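PDB 6IYT: type I modular polyketide synthase from Streptomyces albus subsp. albus, which probably selects an ethylmalonyl extender unit from its coenzyme A thioester and transfers it onto the carrier protein of a salinomycin synthase module. Local coordinates for residues E414-G419 with R441-D446; S115-K120 with F388-E393; K249-S254 with A310-S315; T288-V293 with T316-C321. All coordinates share one frame; numbering follows the deposited sequence.

How the interactions relate
The four contacts fall into two pairs, on the two subdomains of an acyltransferase. Interactions 1 and 2 lie with centres about 5 Å apart and meet in one parallel sheet, where Leu-416 N stands 2.8 Å from Asp-389 O. Interactions 3 and 4 lie about 7 Å apart in the mixed sheet of the smaller subdomain, with Ala-253 O 2.8 Å from Val-289 N; along the chain their segments interleave. The centres of interactions 1 and 3 are about 31 Å apart, on opposite sides of the chain's centre. The probable active site brings the two halves together: His-320 of interaction 4 is hydrogen-bonded to Ser-213, which follows strand 208-211 of the parallel sheet.

Interaction 1. Residues E414-G419 with R441-D446; sequences EVLAQG and RGVALD
With CG anti to its carbonyl carbon (chi1 -64°) and the chain bent at chi2 and chi3, Arg-441 folds its guanidinium back against Leu-416. The leucine meets it with CG anti to the backbone N (chi1 170°), which turns both methyl branches to the incoming loop. CD1 lies over one face of the guanidinium, 3.5 Å from Arg-441 NH1, and CB of the leucine lies above the same face, offset toward the rim. The flat group spends its edge on Val-415: Arg-441 NH2 donates to Val-415 O at 3.2 Å, with a fairly straight N-H...O angle of 160°. That oxygen is in the guanidinium plane, yet the donor stands well above the carbonyl plane rather than on a lone pair. A water held by Ala-417 N at 3.0 Å is also at the guanidinium edge and adds weak bonds to Val-415 O and Arg-441 NH1.

The case illustrates how a helix exit is fastened to an edge strand. Strand 416-418 is outermost in the parallel sheet of the larger, hydrolase-like subdomain, and Gly-442, with its positive phi, ends helix 428-439 in a Schellman motif. Just beyond the turn, Val-443 reaches Leu-416 at about a right angle; its CG2 is only 3.5 Å from Leu-416 CD2, tighter than usual for two methyls. Glu-414 OE1, 4.1 Å from Arg-441 NH2, lies far out of the guanidinium plane, so the opposite charges probably attract although no N-H is aimed at the carboxylate. Arg-441 NE turns instead to Ser-116 OG in a weak hydrogen bond.

Interaction 2. Residues S115-K120 with F388-E393; sequences SSVSGK and FDVFVE
Asp-389 points its carboxylate at the bend 118-119 and takes two consecutive backbone N-H groups, a compact example of an acidic side chain ordering a loop. Its CG occupies the crowded position between backbone N and carbonyl carbon (chi1 66°), which swings the carboxylate across to the other segment. Ser-118 N meets OD2 of Asp-389 at 2.8 Å on the syn lone pair, almost straight at 174°. Gly-119 N reaches Asp-389 OD1, also at 2.8 Å and from the syn side, but lies out of the carboxylate plane and is more bent at 132°. One bond on each oxygen fixes the rotation of the group.

Two apolar contacts accompany this grip. Lys-120 passes obliquely over a face of the Phe-388 ring in a CH-pi contact, its CB 3.8 Å from the ring centroid, while CE comes near the ring's far end at CZ. Val-117 and Val-390 cross at about a right angle, CG2 to CG2 at 3.9 Å. Between them Lys-120 O is shared: Val-390 N donates to it at 3.2 Å and Asp-389 N only weakly.

Lys-120 and Phe-388 form a parallel bridge where strands 120-125 and 388-393 begin side by side. Strand 416-418 flanks 388-393 on its other edge, and Leu-383 of helix 376-385 packs on Phe-388.

Interaction 3. Residues K249-S254 with A310-S315; sequences KGAVAS and AKVIGS
Pairing of Ser-254 with Lys-311 and of Ala-253 with Val-312 joins the first and last strands of a beta-alpha-beta-beta-alpha-beta unit, the ferredoxin-like fold of the smaller acyltransferase subdomain. Its four strands run in the order 4-1-3-2, so strand 310-312 closes one edge of the sheet beside strand 251-255, their short axes antiparallel at 157°.

Ser-254 and Lys-311 are a hydrogen-bonded pair: Ser-254 N donates to Lys-311 O at 2.8 Å, and Lys-311 N returns a bond to Ser-254 O at 3.0 Å. Beyond the non-hydrogen-bonded pair Ala-253 and Val-312, Ile-313 N reaches Val-252 O at 2.8 Å, nearly straight at 171° and in the carbonyl plane. Side chains fill in along both faces. Val-252 and Ile-313 lie side by side and point the same way, CG1 of the valine 4.0 Å from CD1 of the isoleucine; CG1 of Ile-313, anti to its carbonyl carbon (chi1 -63°), carries the chain past Val-252 O toward Ser-254 N. On the opposite face Ala-251 CB rests 4.0 Å from Val-312 CG1, and Ala-251 and Ala-253 also pack on Leu-296 of helix 293-305.

Ladder and loop are tied once more by Thr-316 OG1, hydrogen-bonded to both Val-252 N and Ile-313 O. Lys-311 O takes a second, weaker contact: besides the amide of Ser-254, Ala-253 CA lies 3.2 Å away in a CA-H...O contact. Directional backbone bonds therefore set the register of this edge strand, while alanine, valine and isoleucine groups add ordinary van der Waals contact on both faces.

Interaction 4. Residues T288-V293 with T316-C321; sequences TVAGQV and TVASHC
Not one hydrogen bond joins the two segments, although five of the six residues in touch are buried: Ala-290 instead sets its methyl CB 3.3 Å from the backbone oxygen Ser-319 O. The methyl lies in the curve of loop 316-321. On one flank Ala-318 CB is 4.3 Å from Ala-290 CB; on another Cys-321 SG stands 4.1 Å from the same methyl. The sulfur is put there by a chi1 of 70°, which places SG between its own backbone N and carbonyl carbon. Ala-318 also brings its CB to 3.7 Å from Gly-291 N, where strand 286-291 ends, and a CB on Gly-291 would run into the carbonyl oxygen of Ala-290.

Part of the loop's shape is local. Ala-318 is the centre of an inverse gamma turn, with a weak bond from Ser-319 N to Val-317 O at 2.9 Å, and His-320 follows with a positive phi of 67°. Residues 317-320 read Val-Ala-Ser-His, the position of the motif that in modular acyltransferases correlates with the choice of extender unit. His-320 itself turns to other partners: NE2 is hydrogen-bonded to Ser-213 OG, in what is probably the catalytic Ser-His pair at a nucleophile elbow, and ND1 to Arg-372 O.

The general lesson is a division of labour. Polar bonds from elsewhere orient the imidazole, whereas the strand meets the loop through methyl, sulfur and backbone atoms alone, so this contact beside the probable active site rests on van der Waals fit, the loop's hydrogen bonds lying elsewhere.

Interaction 1. Residues E414-G419 with R441-D446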
loop_
_atom_site.group_PDB
_atom_site.type_symbol
_atom_site.label_atom_id
_atom_site.label_comp_id
_atom_site.label_asym_id
_atom_site.label_seq_id
_atom_site.Cartn_x
_atom_site.Cartn_y
_atom_site.Cartn_z
ATOM N N GLU A 414 -0.840 7.660 18.805
ATOM C CA GLU A 414 -0.949 8.272 17.473
ATOM C C GLU A 414 0.054 7.648 16.536
ATOM O O GLU A 414 1.239 7.586 16.858
ATOM C CB GLU A 414 -0.656 9.758 17.553
ATOM C CG GLU A 414 -1.895 10.635 17.574
ATOM C CD GLU A 414 -1.704 11.915 16.783
ATOM O OE1 GLU A 414 -0.548 12.209 16.387
ATOM O OE2 GLU A 414 -2.712 12.608 16.527
ATOM N N VAL A 415 -0.402 7.230 15.354
ATOM C CA VAL A 415 0.517 6.763 14.300
ATOM C C VAL A 415 0.146 7.396 12.954
ATOM O O VAL A 415 -0.926 7.984 12.823
ATOM C CB VAL A 415 0.465 5.223 14.139
ATOM C CG1 VAL A 415 0.698 4.537 15.471
ATOM C CG2 VAL A 415 -0.874 4.782 13.549
ATOM N N LEU A 416 1.076 7.344 11.982
ATOM C CA LEU A 416 0.758 7.727 10.602
ATOM C C LEU A 416 0.440 6.479 9.794
ATOM O O LEU A 416 1.207 5.512 9.818
ATOM C CB LEU A 416 1.926 8.459 9.971
ATOM C CG LEU A 416 1.826 8.708 8.467
ATOM C CD1 LEU A 416 0.762 9.723 8.134
ATOM C CD2 LEU A 416 3.179 9.147 7.936
ATOM N N ALA A 417 -0.735 6.466 9.194
ATOM C CA ALA A 417 -1.145 5.391 8.304
ATOM C C ALA A 417 -1.364 5.952 6.917
ATOM O O ALA A 417 -2.285 6.743 6.689
ATOM C CB ALA A 417 -2.413 4.739 8.831
ATOM N N GLN A 418 -0.419 5.684 6.040
ATOM C CA GLN A 418 -0.285 6.417 4.811
ATOM C C GLN A 418 -0.393 5.437 3.658
ATOM O O GLN A 418 0.327 4.475 3.623
ATOM C CB GLN A 418 1.074 7.086 4.781
ATOM C CG GLN A 418 1.336 7.817 3.514
ATOM C CD GLN A 418 0.414 8.946 3.346
ATOM O OE1 GLN A 418 0.287 9.774 4.243
ATOM N NE2 GLN A 418 -0.331 8.958 2.242
ATOM N N GLY A 419 -1.293 5.709 2.720
ATOM C CA GLY A 419 -1.353 4.955 1.458
ATOM C C GLY A 419 -0.402 5.502 0.394
ATOM O O GLY A 419 0.292 6.494 0.620
ATOM N N ARG A 441 3.632 15.192 8.324
ATOM C CA ARG A 441 3.459 14.551 9.646
ATOM C C ARG A 441 4.777 14.100 10.264
ATOM O O ARG A 441 4.780 13.470 11.328
ATOM C CB ARG A 441 2.515 13.347 9.556
ATOM C CG ARG A 441 1.090 13.688 9.168
ATOM C CD ARG A 441 0.188 13.927 10.366
ATOM N NE ARG A 441 0.369 12.945 11.441
ATOM C CZ ARG A 441 -0.309 11.804 11.550
ATOM N NH1 ARG A 441 -1.137 11.408 10.594
ATOM N NH2 ARG A 441 -0.037 10.996 12.549
ATOM N N GLY A 442 5.896 14.372 9.590
ATOM C CA GLY A 442 7.215 14.250 10.237
ATOM C C GLY A 442 8.117 13.176 9.651
ATOM O O GLY A 442 9.213 12.932 10.156
ATOM N N VAL A 443 7.669 12.532 8.582
ATOM C CA VAL A 443 8.439 11.504 7.963
ATOM C C VAL A 443 9.601 12.174 7.240
ATOM O O VAL A 443 9.393 13.094 6.432
ATOM C CB VAL A 443 7.606 10.676 6.957
ATOM C CG1 VAL A 443 8.509 9.776 6.125
ATOM C CG2 VAL A 443 6.565 9.840 7.682
ATOM N N ALA A 444 10.811 11.714 7.526
ATOM C CA ALA A 444 11.989 12.164 6.794
ATOM C C ALA A 444 11.844 11.754 5.336
ATOM O O ALA A 444 11.758 10.591 5.038
ATOM C CB ALA A 444 13.244 11.550 7.389
ATOM N N LEU A 445 11.954 12.714 4.431
ATOM C CA LEU A 445 11.733 12.437 3.014
ATOM C C LEU A 445 12.614 13.336 2.136
ATOM O O LEU A 445 12.673 14.546 2.341
ATOM C CB LEU A 445 10.246 12.669 2.677
ATOM C CG LEU A 445 9.740 12.004 1.401
ATOM C CD1 LEU A 445 8.280 11.532 1.580
ATOM C CD2 LEU A 445 9.853 12.965 0.221
ATOM N N ASP A 446 13.297 12.742 1.165
ATOM C CA ASP A 446 14.310 13.472 0.415
ATOM C C ASP A 446 13.708 14.106 -0.807
ATOM O O ASP A 446 13.690 13.510 -1.899
ATOM C CB ASP A 446 15.457 12.551 0.034
ATOM C CG ASP A 446 16.479 13.233 -0.807
ATOM O OD1 ASP A 446 16.454 14.484 -0.865
ATOM O OD2 ASP A 446 17.186 12.524 -1.545
HETATM O O HOH W 1 -2.738 8.568 9.916
#

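Interaction 2. Residues S115-K120 with F388-E393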
loop_
_atom_site.group_PDB
_atom_site.type_symbol
_atom_site.label_atom_id
_atom_site.label_comp_id
_atom_site.label_asym_id
_atom_site.label_seq_id
_atom_site.Cartn_x
_atom_site.Cartn_y
_atom_site.Cartn_z
ATOM N N SER A 115 4.569 18.114 12.306
ATOM C CA SER A 115 5.446 16.963 12.500
ATOM C C SER A 115 5.184 16.319 13.858
ATOM O O SER A 115 5.049 17.030 14.885
ATOM C CB SER A 115 6.900 17.374 12.363
ATOM O OG SER A 115 7.744 16.260 12.449
ATOM N N SER A 116 4.938 15.007 13.844
ATOM C CA SER A 116 4.511 14.285 15.052
ATOM C C SER A 116 5.131 12.897 15.210
ATOM O O SER A 116 5.203 12.407 16.322
ATOM C CB SER A 116 2.999 14.163 15.106
ATOM O OG SER A 116 2.517 13.352 14.045
ATOM N N VAL A 117 5.428 12.194 14.102
ATOM C CA VAL A 117 6.008 10.822 14.216
ATOM C C VAL A 117 7.464 10.827 14.652
ATOM O O VAL A 117 8.201 11.765 14.385
ATOM C CB VAL A 117 5.898 10.026 12.909
ATOM C CG1 VAL A 117 4.459 9.934 12.481
ATOM C CG2 VAL A 117 6.766 10.641 11.825
ATOM N N SER A 118 7.879 9.781 15.357
ATOM C CA SER A 118 9.270 9.716 15.842
ATOM C C SER A 118 9.813 8.288 15.927
ATOM O O SER A 118 10.957 8.071 16.380
ATOM C CB SER A 118 9.387 10.410 17.219
ATOM O OG SER A 118 8.515 9.818 18.172
ATOM N N GLY A 119 9.064 7.337 15.375
ATOM C CA GLY A 119 9.376 5.914 15.578
ATOM C C GLY A 119 9.794 5.227 14.293
ATOM O O GLY A 119 10.212 5.880 13.325
ATOM N N LYS A 120 9.672 3.908 14.291
ATOM C CA LYS A 120 10.087 3.093 13.174
ATOM C C LYS A 120 8.998 3.009 12.096
ATOM O O LYS A 120 7.816 3.274 12.363
ATOM C CB LYS A 120 10.456 1.724 13.666
ATOM C CG LYS A 120 11.704 1.749 14.548
ATOM C CD LYS A 120 11.762 0.540 15.469
ATOM C CE LYS A 120 12.288 -0.668 14.746
ATOM N NZ LYS A 120 12.923 -1.624 15.696
ATOM N N PHE A 388 6.854 1.192 16.385
ATOM C CA PHE A 388 6.493 1.624 14.999
ATOM C C PHE A 388 5.381 2.660 15.045
ATOM O O PHE A 388 4.350 2.447 15.671
ATOM C CB PHE A 388 6.064 0.415 14.137
ATOM C CG PHE A 388 7.181 -0.524 13.805
ATOM C CD1 PHE A 388 7.644 -1.436 14.730
ATOM C CD2 PHE A 388 7.831 -0.437 12.568
ATOM C CE1 PHE A 388 8.683 -2.301 14.416
ATOM C CE2 PHE A 388 8.852 -1.282 12.251
ATOM C CZ PHE A 388 9.319 -2.191 13.198
ATOM N N ASP A 389 5.602 3.819 14.426
ATOM C CA ASP A 389 4.494 4.758 14.237
ATOM C C ASP A 389 4.360 5.303 12.823
ATOM O O ASP A 389 3.587 6.211 12.595
ATOM C CB ASP A 389 4.553 5.923 15.270
ATOM C CG ASP A 389 5.763 6.833 15.075
ATOM O OD1 ASP A 389 6.608 6.543 14.181
ATOM O OD2 ASP A 389 5.935 7.788 15.887
ATOM N N VAL A 390 5.016 4.674 11.854
ATOM C CA VAL A 390 4.834 5.048 10.473
ATOM C C VAL A 390 4.512 3.767 9.733
ATOM O O VAL A 390 5.354 2.874 9.645
ATOM C CB VAL A 390 6.117 5.698 9.838
ATOM C CG1 VAL A 390 5.905 5.987 8.352
ATOM C CG2 VAL A 390 6.496 6.999 10.571
ATOM N N PHE A 391 3.320 3.727 9.153
ATOM C CA PHE A 391 2.837 2.555 8.448
ATOM C C PHE A 391 2.584 2.985 7.041
ATOM O O PHE A 391 1.714 3.835 6.814
ATOM C CB PHE A 391 1.511 2.062 9.045
ATOM C CG PHE A 391 1.644 1.444 10.431
ATOM C CD1 PHE A 391 1.896 2.234 11.534
ATOM C CD2 PHE A 391 1.407 0.103 10.631
ATOM C CE1 PHE A 391 1.927 1.681 12.810
ATOM C CE2 PHE A 391 1.593 -0.468 11.884
ATOM C CZ PHE A 391 1.853 0.330 12.976
ATOM N N VAL A 392 3.323 2.436 6.095
ATOM C CA VAL A 392 3.170 2.847 4.703
ATOM C C VAL A 392 2.545 1.703 3.934
ATOM O O VAL A 392 3.115 0.619 3.866
ATOM C CB VAL A 392 4.535 3.203 4.078
ATOM C CG1 VAL A 392 4.411 3.440 2.566
ATOM C CG2 VAL A 392 5.156 4.376 4.789
ATOM N N GLU A 393 1.325 1.894 3.442
ATOM C CA GLU A 393 0.667 0.854 2.680
ATOM C C GLU A 393 1.060 0.974 1.217
ATOM O O GLU A 393 0.723 1.936 0.546
ATOM C CB GLU A 393 -0.858 0.866 2.893
ATOM C CG GLU A 393 -1.561 -0.315 2.216
ATOM C CD GLU A 393 -3.058 -0.212 2.256
ATOM O OE1 GLU A 393 -3.607 -0.012 3.363
ATOM O OE2 GLU A 393 -3.708 -0.422 1.186
#

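Interaction 3. Residues K249-S254 with A310-S315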
loop_
_atom_site.group_PDB
_atom_site.type_symbol
_atom_site.label_atom_id
_atom_site.label_comp_id
_atom_site.label_asym_id
_atom_site.label_seq_id
_atom_site.Cartn_x
_atom_site.Cartn_y
_atom_site.Cartn_z
ATOM N N LYS A 249 -17.117 -21.203 -5.617
ATOM C CA LYS A 249 -17.484 -21.956 -4.409
ATOM C C LYS A 249 -17.510 -21.083 -3.167
ATOM O O LYS A 249 -17.933 -21.532 -2.090
ATOM C CB LYS A 249 -16.533 -23.114 -4.227
ATOM C CG LYS A 249 -16.554 -24.060 -5.420
ATOM C CD LYS A 249 -15.685 -25.264 -5.215
ATOM C CE LYS A 249 -15.942 -26.294 -6.305
ATOM N NZ LYS A 249 -14.681 -26.760 -6.949
ATOM N N GLY A 250 -17.003 -19.855 -3.288
ATOM C CA GLY A 250 -16.865 -18.981 -2.141
ATOM C C GLY A 250 -16.240 -17.664 -2.502
ATOM O O GLY A 250 -15.763 -17.491 -3.606
ATOM N N ALA A 251 -16.275 -16.727 -1.556
ATOM C CA ALA A 251 -15.593 -15.489 -1.678
ATOM C C ALA A 251 -15.328 -14.930 -0.270
ATOM O O ALA A 251 -15.546 -15.622 0.744
ATOM C CB ALA A 251 -16.410 -14.526 -2.516
ATOM N N VAL A 252 -14.786 -13.725 -0.204
ATOM C CA VAL A 252 -14.574 -13.037 1.059
ATOM C C VAL A 252 -15.210 -11.637 1.016
ATOM O O VAL A 252 -15.144 -10.991 0.025
ATOM C CB VAL A 252 -13.090 -12.811 1.334
ATOM C CG1 VAL A 252 -12.850 -11.996 2.582
ATOM C CG2 VAL A 252 -12.359 -14.127 1.408
ATOM N N ALA A 253 -15.794 -11.265 2.130
ATOM C CA ALA A 253 -16.423 -9.963 2.287
ATOM C C ALA A 253 -15.790 -9.199 3.429
ATOM O O ALA A 253 -15.423 -9.764 4.449
ATOM C CB ALA A 253 -17.924 -10.123 2.546
ATOM N N SER A 254 -15.674 -7.896 3.262
ATOM C CA SER A 254 -15.358 -7.025 4.359
ATOM C C SER A 254 -16.647 -6.661 5.111
ATOM O O SER A 254 -17.664 -6.380 4.492
ATOM C CB SER A 254 -14.706 -5.771 3.832
ATOM O OG SER A 254 -15.551 -5.224 2.858
ATOM N N ALA A 310 -20.715 -3.253 4.396
ATOM C CA ALA A 310 -20.231 -4.589 4.074
ATOM C C ALA A 310 -20.217 -4.768 2.563
ATOM O O ALA A 310 -21.075 -4.232 1.855
ATOM C CB ALA A 310 -21.105 -5.633 4.719
ATOM N N LYS A 311 -19.289 -5.580 2.066
ATOM C CA LYS A 311 -19.108 -5.701 0.648
ATOM C C LYS A 311 -18.285 -6.943 0.348
ATOM O O LYS A 311 -17.275 -7.194 1.028
ATOM C CB LYS A 311 -18.389 -4.452 0.142
ATOM C CG LYS A 311 -17.628 -4.626 -1.139
ATOM C CD LYS A 311 -16.698 -3.450 -1.392
ATOM C CE LYS A 311 -15.981 -3.622 -2.712
ATOM N NZ LYS A 311 -14.933 -2.582 -2.884
ATOM N N VAL A 312 -18.684 -7.686 -0.691
ATOM C CA VAL A 312 -17.855 -8.783 -1.215
ATOM C C VAL A 312 -16.631 -8.198 -1.928
ATOM O O VAL A 312 -16.762 -7.251 -2.738
ATOM C CB VAL A 312 -18.633 -9.664 -2.195
ATOM C CG1 VAL A 312 -17.740 -10.772 -2.756
ATOM C CG2 VAL A 312 -19.866 -10.244 -1.529
ATOM N N ILE A 313 -15.452 -8.718 -1.605
ATOM C CA ILE A 313 -14.181 -8.195 -2.153
ATOM C C ILE A 313 -13.947 -8.811 -3.556
ATOM O O ILE A 313 -14.159 -10.022 -3.771
ATOM C CB ILE A 313 -13.003 -8.533 -1.239
ATOM C CG1 ILE A 313 -13.170 -7.865 0.140
ATOM C CG2 ILE A 313 -11.655 -8.153 -1.865
ATOM C CD1 ILE A 313 -12.164 -8.356 1.167
ATOM N N GLY A 314 -13.718 -7.944 -4.529
ATOM C CA GLY A 314 -13.678 -8.358 -5.930
ATOM C C GLY A 314 -12.723 -9.515 -6.195
ATOM O O GLY A 314 -11.599 -9.489 -5.767
ATOM N N SER A 315 -13.222 -10.523 -6.912
ATOM C CA SER A 315 -12.457 -11.615 -7.439
ATOM C C SER A 315 -11.907 -12.561 -6.388
ATOM O O SER A 315 -11.076 -13.405 -6.694
ATOM C CB SER A 315 -11.325 -11.121 -8.317
ATOM O OG SER A 315 -11.836 -10.362 -9.426
#

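Interaction 4. Residues T288-V293 with T316-C321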
loop_
_atom_site.group_PDB
_atom_site.type_symbol
_atom_site.label_atom_id
_atom_site.label_comp_id
_atom_site.label_asym_id
_atom_site.label_seq_id
_atom_site.Cartn_x
_atom_site.Cartn_y
_atom_site.Cartn_z
ATOM N N THR A 288 -13.127 -9.513 8.038
ATOM C CA THR A 288 -13.528 -10.121 6.800
ATOM C C THR A 288 -14.147 -11.499 7.090
ATOM O O THR A 288 -13.808 -12.100 7.995
ATOM C CB THR A 288 -12.347 -10.329 5.841
ATOM O OG1 THR A 288 -11.374 -11.096 6.499
ATOM C CG2 THR A 288 -11.721 -9.001 5.460
ATOM N N VAL A 289 -15.025 -11.904 6.218
ATOM C CA VAL A 289 -15.775 -13.149 6.354
ATOM C C VAL A 289 -15.678 -13.954 5.054
ATOM O O VAL A 289 -15.852 -13.395 3.975
ATOM C CB VAL A 289 -17.249 -12.867 6.624
ATOM C CG1 VAL A 289 -18.043 -14.178 6.667
ATOM C CG2 VAL A 289 -17.412 -12.087 7.925
ATOM N N ALA A 290 -15.256 -15.218 5.160
ATOM C CA ALA A 290 -15.118 -16.096 4.004
ATOM C C ALA A 290 -16.222 -17.134 3.996
ATOM O O ALA A 290 -16.606 -17.639 5.035
ATOM C CB ALA A 290 -13.763 -16.799 4.038
ATOM N N GLY A 291 -16.634 -17.551 2.810
ATOM C CA GLY A 291 -17.432 -18.741 2.690
ATOM C C GLY A 291 -18.243 -18.782 1.418
ATOM O O GLY A 291 -18.028 -17.989 0.490
ATOM N N GLN A 292 -19.278 -19.608 1.436
ATOM C CA GLN A 292 -20.090 -19.870 0.261
ATOM C C GLN A 292 -20.711 -18.564 -0.242
ATOM O O GLN A 292 -21.132 -17.739 0.546
ATOM C CB GLN A 292 -21.185 -20.866 0.651
ATOM C CG GLN A 292 -22.171 -21.161 -0.434
ATOM C CD GLN A 292 -23.523 -21.532 0.133
ATOM O OE1 GLN A 292 -24.357 -20.660 0.335
ATOM N NE2 GLN A 292 -23.610 -22.736 0.674
ATOM N N VAL A 293 -20.768 -18.391 -1.561
ATOM C CA VAL A 293 -21.164 -17.101 -2.145
ATOM C C VAL A 293 -22.597 -16.715 -1.773
ATOM O O VAL A 293 -22.853 -15.585 -1.372
ATOM C CB VAL A 293 -21.023 -17.117 -3.678
ATOM C CG1 VAL A 293 -21.551 -15.807 -4.279
ATOM C CG2 VAL A 293 -19.571 -17.341 -4.059
ATOM N N THR A 316 -12.408 -12.476 -5.172
ATOM C CA THR A 316 -11.909 -13.325 -4.111
ATOM C C THR A 316 -12.573 -14.691 -4.156
ATOM O O THR A 316 -13.665 -14.863 -4.747
ATOM C CB THR A 316 -12.150 -12.723 -2.745
ATOM O OG1 THR A 316 -13.545 -12.393 -2.603
ATOM C CG2 THR A 316 -11.271 -11.456 -2.564
ATOM N N VAL A 317 -11.841 -15.676 -3.672
ATOM C CA VAL A 317 -12.395 -16.996 -3.326
ATOM C C VAL A 317 -12.414 -17.119 -1.814
ATOM O O VAL A 317 -11.882 -16.272 -1.130
ATOM C CB VAL A 317 -11.546 -18.139 -3.912
ATOM C CG1 VAL A 317 -11.595 -18.139 -5.441
ATOM C CG2 VAL A 317 -10.111 -18.142 -3.348
ATOM N N ALA A 318 -12.938 -18.223 -1.296
ATOM C CA ALA A 318 -13.030 -18.398 0.155
ATOM C C ALA A 318 -11.757 -19.031 0.682
ATOM O O ALA A 318 -11.768 -20.150 1.177
ATOM C CB ALA A 318 -14.253 -19.257 0.527
ATOM N N SER A 319 -10.649 -18.312 0.579
ATOM C CA SER A 319 -9.460 -18.646 1.337
ATOM C C SER A 319 -9.726 -18.351 2.811
ATOM O O SER A 319 -10.795 -17.846 3.173
ATOM C CB SER A 319 -8.254 -17.836 0.823
ATOM O OG SER A 319 -8.645 -16.512 0.537
ATOM N N HIS A 320 -8.817 -18.765 3.665
ATOM C CA HIS A 320 -8.862 -18.415 5.075
ATOM C C HIS A 320 -10.062 -19.063 5.775
ATOM O O HIS A 320 -10.599 -18.518 6.728
ATOM C CB HIS A 320 -8.898 -16.882 5.257
ATOM C CG HIS A 320 -7.736 -16.185 4.634
ATOM N ND1 HIS A 320 -6.442 -16.416 5.041
ATOM C CD2 HIS A 320 -7.642 -15.443 3.503
ATOM C CE1 HIS A 320 -5.607 -15.758 4.254
ATOM N NE2 HIS A 320 -6.301 -15.219 3.279
ATOM N N CYS A 321 -10.467 -20.209 5.276
ATOM C CA CYS A 321 -11.451 -21.047 5.927
ATOM C C CYS A 321 -11.248 -22.501 5.487
ATOM O O CYS A 321 -10.289 -22.806 4.764
ATOM C CB CYS A 321 -12.865 -20.565 5.586
ATOM S SG CYS A 321 -13.330 -20.865 3.892
#